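Local coordinates for flagellar biosynthetic protein FliP (Thermotoga maritima MSB8, PDB 5H72), which probably takes part in flagellum-specific protein export as a membrane component of the type III export gate, represented here by its periplasmic domain, at residues F32-L37 with L68-F72; H40-N45 with L74-V79. The contacts are given in a common frame with arbitrary orientation. Numbering follows the deposited sequence.

Interaction 1. Residues F32-L37 with L68-F72; sequences FMINEL and LIPAF
Both segments are helical: 32-37 belongs to helix 17-39 and 68-72 to helix 65-80, where Pro70, lacking an amide hydrogen, introduces a kink. The short axes approach to 9.8 Å and run at 42° between their N-to-C directions. Met33 and Phe72 set the register, with CA atoms 5.9 Å apart, and their CA-to-CB bonds point toward the opposite helix. Phe72 (chi1 t, chi2 74°) turns one ring face to Met33. Met33, in the m, t, m rotamer, lays CG over that face, 3.7 Å from the ring centroid and 15° off its normal, a CH-pi contact; SD lies obliquely 4.3 Å from the same centroid, a Met-aromatic contact, and chi3 turns CE to within 3.6 Å of Ile69 CG1 and 3.8 Å of Leu68 CD2. Phe32, at chi1 p, presents its edge to Phe72 in an offset edge-to-face pair (centroids 5.9 Å, planes 71°). Glu36 CB meets the Phe72 edge at CE1, 3.9 Å away. Leu37 (m, t) packs CD1 3.7 Å from Leu68 CD1 and CD2 3.6 Å from Ala71 O. The contact, burying 448 Å², is mainly apolar and aromatic helix-helix packing. Glu36 extends its carboxylate to a salt bridge with Arg28 of the second subunit, while helix 43-52 adjoins the pair, its Val46 touching both Leu37 and Ala71.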
# COMPACT_ATOMS: atom_id res chain seq x y z
N PHE A 32 0.58 10.95 -8.60
CA PHE A 32 -0.59 11.11 -7.75
C PHE A 32 -0.19 11.55 -6.34
O PHE A 32 -0.96 12.26 -5.69
CB PHE A 32 -1.52 9.86 -7.77
CG PHE A 32 -1.15 8.73 -6.84
CD1 PHE A 32 -1.21 8.87 -5.46
CD2 PHE A 32 -0.87 7.47 -7.35
CE1 PHE A 32 -0.90 7.82 -4.61
CE2 PHE A 32 -0.57 6.40 -6.51
CZ PHE A 32 -0.58 6.58 -5.14
N MET A 33 1.00 11.18 -5.87
CA MET A 33 1.48 11.70 -4.60
C MET A 33 1.64 13.22 -4.72
O MET A 33 1.14 13.97 -3.87
CB MET A 33 2.81 11.05 -4.19
CG MET A 33 2.66 9.61 -3.73
SD MET A 33 4.12 8.92 -2.92
CE MET A 33 5.36 9.08 -4.20
N ILE A 34 2.30 13.65 -5.78
CA ILE A 34 2.50 15.07 -6.03
C ILE A 34 1.16 15.81 -6.16
O ILE A 34 0.97 16.87 -5.56
CB ILE A 34 3.36 15.29 -7.28
CG1 ILE A 34 4.82 14.94 -6.96
CG2 ILE A 34 3.25 16.72 -7.78
CD1 ILE A 34 5.70 14.80 -8.18
N ASN A 35 0.23 15.24 -6.91
CA ASN A 35 -1.09 15.86 -7.08
C ASN A 35 -1.84 16.00 -5.76
O ASN A 35 -2.44 17.04 -5.49
CB ASN A 35 -1.92 15.05 -8.07
CG ASN A 35 -3.26 15.70 -8.37
OD1 ASN A 35 -4.31 15.15 -8.05
ND2 ASN A 35 -3.23 16.86 -9.01
N GLU A 36 -1.79 14.96 -4.92
CA GLU A 36 -2.43 14.98 -3.60
C GLU A 36 -1.82 16.07 -2.73
O GLU A 36 -2.53 16.75 -1.99
CB GLU A 36 -2.29 13.62 -2.90
CG GLU A 36 -3.34 12.60 -3.29
CD GLU A 36 -4.74 12.97 -2.80
OE1 GLU A 36 -4.95 13.02 -1.58
OE2 GLU A 36 -5.62 13.21 -3.66
N LEU A 37 -0.50 16.21 -2.81
CA LEU A 37 0.21 17.19 -1.99
C LEU A 37 -0.14 18.62 -2.42
O LEU A 37 -0.29 19.50 -1.57
CB LEU A 37 1.72 16.96 -2.07
CG LEU A 37 2.29 15.79 -1.25
CD1 LEU A 37 3.69 15.45 -1.71
CD2 LEU A 37 2.30 16.11 0.24
N LEU A 68 9.66 12.29 -0.88
CA LEU A 68 8.31 12.48 -1.40
C LEU A 68 7.29 11.58 -0.70
O LEU A 68 6.23 12.03 -0.28
CB LEU A 68 8.29 12.22 -2.91
CG LEU A 68 7.01 12.56 -3.69
CD1 LEU A 68 6.62 14.03 -3.52
CD2 LEU A 68 7.19 12.22 -5.17
N ILE A 69 7.62 10.30 -0.54
CA ILE A 69 6.68 9.36 0.05
C ILE A 69 6.35 9.68 1.51
O ILE A 69 5.17 9.70 1.87
CB ILE A 69 7.20 7.90 -0.09
CG1 ILE A 69 7.29 7.53 -1.57
CG2 ILE A 69 6.28 6.93 0.62
CD1 ILE A 69 7.94 6.21 -1.82
N PRO A 70 7.37 9.94 2.37
CA PRO A 70 7.00 10.33 3.74
C PRO A 70 6.19 11.64 3.81
O PRO A 70 5.28 11.74 4.64
CB PRO A 70 8.35 10.51 4.43
CG PRO A 70 9.30 9.71 3.64
CD PRO A 70 8.83 9.79 2.23
N ALA A 71 6.50 12.61 2.95
CA ALA A 71 5.75 13.86 2.93
C ALA A 71 4.30 13.60 2.55
O ALA A 71 3.38 14.18 3.11
CB ALA A 71 6.38 14.86 1.97
N PHE A 72 4.12 12.70 1.58
CA PHE A 72 2.79 12.33 1.09
C PHE A 72 1.96 11.73 2.21
O PHE A 72 0.83 12.16 2.45
CB PHE A 72 2.93 11.34 -0.08
CG PHE A 72 1.67 10.58 -0.41
CD1 PHE A 72 0.61 11.21 -1.04
CD2 PHE A 72 1.56 9.23 -0.11
CE1 PHE A 72 -0.55 10.51 -1.35
CE2 PHE A 72 0.42 8.51 -0.42
CZ PHE A 72 -0.64 9.15 -1.04

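Interaction 2. Residues H40-N45 with L74-V79; sequences HHNEDN and LGELEV
A Schellman motif ends helix 17-39 and turns the chain toward helix 43-52: His41, at phi 57° and psi 47°, is the C-prime residue, and Asn42 N returns to Leu37 O. Segment 74-79 is helical throughout. Its register against the turn and the following helical start is given by CA separations of 5.9 Å for Asn42-Gly75 and 7.7 Å for His40-Val79. Asn45, Val79 and His40 lose the most area to this 288 Å² contact, and each directs CA-to-CB toward the other segment. At one end, His40 (chi1 m, chi2 -72°) offers a ring face to Val79, whose t rotamer places CG2 4.2 Å from the ring centroid and 28° off the normal, a CH-pi contact. Between the ends, at Gly75, which has no side chain, Asn42 OD1 lies 3.6 Å from Gly75 O, a contact of two acceptors and not a bond; Asn42 OD1 also lies 3.8 Å from Val79 CG2. At the other end, Asn45 takes chi1 m and chi2 -15°, packing ND2 3.9 Å from Leu74 CB. A side-chain hydrogen bond joins the start of helix 43-52 to helix 65-80: Asn45 ND2 donates to Glu78 OE1 over 3.2 Å, with a nearly straight N-H...acceptor angle of 176°.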
# COMPACT_ATOMS: atom_id res chain seq x y z
N HIS A 40 -4.00 19.56 -1.70
CA HIS A 40 -4.27 19.81 -0.28
C HIS A 40 -3.26 20.79 0.34
O HIS A 40 -3.21 20.95 1.55
CB HIS A 40 -4.29 18.49 0.49
CG HIS A 40 -5.35 17.53 0.03
ND1 HIS A 40 -6.69 17.73 0.27
CD2 HIS A 40 -5.26 16.38 -0.67
CE1 HIS A 40 -7.39 16.74 -0.25
NE2 HIS A 40 -6.54 15.90 -0.83
N HIS A 41 -2.46 21.43 -0.51
CA HIS A 41 -1.57 22.51 -0.08
C HIS A 41 -0.63 22.06 1.01
O HIS A 41 -0.45 22.74 2.02
CB HIS A 41 -2.38 23.72 0.39
CG HIS A 41 -3.49 24.10 -0.55
ND1 HIS A 41 -4.78 23.67 -0.39
CD2 HIS A 41 -3.47 24.84 -1.69
CE1 HIS A 41 -5.53 24.13 -1.38
NE2 HIS A 41 -4.76 24.85 -2.18
N ASN A 42 -0.03 20.89 0.79
CA ASN A 42 0.85 20.28 1.77
C ASN A 42 2.29 20.24 1.28
O ASN A 42 3.11 19.53 1.85
CB ASN A 42 0.37 18.86 2.09
CG ASN A 42 -0.76 18.84 3.09
OD1 ASN A 42 -1.69 18.04 2.99
ND2 ASN A 42 -0.69 19.73 4.07
N GLU A 43 2.59 20.98 0.22
CA GLU A 43 3.93 20.93 -0.38
C GLU A 43 5.04 21.18 0.64
O GLU A 43 6.13 20.64 0.51
CB GLU A 43 4.08 21.93 -1.51
CG GLU A 43 3.00 21.86 -2.57
CD GLU A 43 1.83 22.78 -2.26
OE1 GLU A 43 1.65 23.16 -1.08
OE2 GLU A 43 1.09 23.14 -3.21
N ASP A 44 4.75 21.98 1.66
CA ASP A 44 5.74 22.30 2.68
C ASP A 44 6.34 21.05 3.31
O ASP A 44 7.53 21.05 3.65
CB ASP A 44 5.14 23.20 3.77
CG ASP A 44 5.18 24.67 3.40
OD1 ASP A 44 6.04 25.06 2.58
OD2 ASP A 44 4.36 25.45 3.93
N ASN A 45 5.54 20.00 3.45
CA ASN A 45 6.05 18.73 3.97
C ASN A 45 7.26 18.27 3.20
O ASN A 45 8.24 17.82 3.78
CB ASN A 45 4.98 17.64 3.93
CG ASN A 45 3.83 17.90 4.87
OD1 ASN A 45 3.92 18.75 5.77
ND2 ASN A 45 2.73 17.18 4.68
N LEU A 74 2.48 11.90 5.51
CA LEU A 74 2.21 12.96 6.48
C LEU A 74 1.04 13.79 6.02
O LEU A 74 0.11 14.05 6.79
CB LEU A 74 3.43 13.85 6.68
CG LEU A 74 4.53 13.34 7.61
CD1 LEU A 74 5.53 14.45 7.88
CD2 LEU A 74 3.94 12.81 8.91
N GLY A 75 1.07 14.20 4.75
CA GLY A 75 -0.01 14.96 4.15
C GLY A 75 -1.37 14.28 4.26
O GLY A 75 -2.36 14.92 4.58
N GLU A 76 -1.42 12.97 3.99
CA GLU A 76 -2.71 12.26 4.03
C GLU A 76 -3.26 12.18 5.45
O GLU A 76 -4.45 12.28 5.66
CB GLU A 76 -2.58 10.85 3.46
CG GLU A 76 -2.30 10.80 1.96
CD GLU A 76 -3.37 11.48 1.15
OE1 GLU A 76 -4.56 11.29 1.47
OE2 GLU A 76 -3.03 12.22 0.20
N LEU A 77 -2.37 11.98 6.43
CA LEU A 77 -2.82 11.89 7.81
C LEU A 77 -3.34 13.24 8.29
O LEU A 77 -4.39 13.31 8.92
CB LEU A 77 -1.69 11.38 8.71
CG LEU A 77 -1.32 9.91 8.46
CD1 LEU A 77 0.04 9.56 9.04
CD2 LEU A 77 -2.39 8.97 9.00
N GLU A 78 -2.64 14.32 7.95
CA GLU A 78 -3.10 15.67 8.28
C GLU A 78 -4.50 15.94 7.75
O GLU A 78 -5.34 16.48 8.46
CB GLU A 78 -2.12 16.73 7.74
CG GLU A 78 -0.80 16.79 8.51
CD GLU A 78 0.38 17.21 7.64
OE1 GLU A 78 0.16 17.58 6.46
OE2 GLU A 78 1.54 17.17 8.12
N VAL A 79 -4.75 15.56 6.50
CA VAL A 79 -6.08 15.74 5.94
C VAL A 79 -7.07 14.77 6.59
O VAL A 79 -8.21 15.14 6.86
CB VAL A 79 -6.09 15.54 4.40
CG1 VAL A 79 -7.51 15.70 3.82
CG2 VAL A 79 -5.13 16.53 3.74

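Overall arrangement
From the N-terminal side, helix 17-39 supplies 32-37, the Schellman turn leads through 40-45 into helix 43-52, and helix 65-80 returns with 68-72 followed by 74-79. Interaction 1 closes a loop with 30 intervening residues and interaction 2 one with 28. The segments alternate in sequence, so the two closures cross. Their centres lie 8 Å apart, and together they bring the successive helices 17-39 and 43-52 against one helix, 65-80. Direct junctions include a weak hydrogen bond from Asn45 ND2 to Ala71 O. Glu36 OE1 and Glu76 OE2, like charges 2.7 Å apart, bridge the two interactions, and both glutamates form salt bridges with Arg28 of the second subunit.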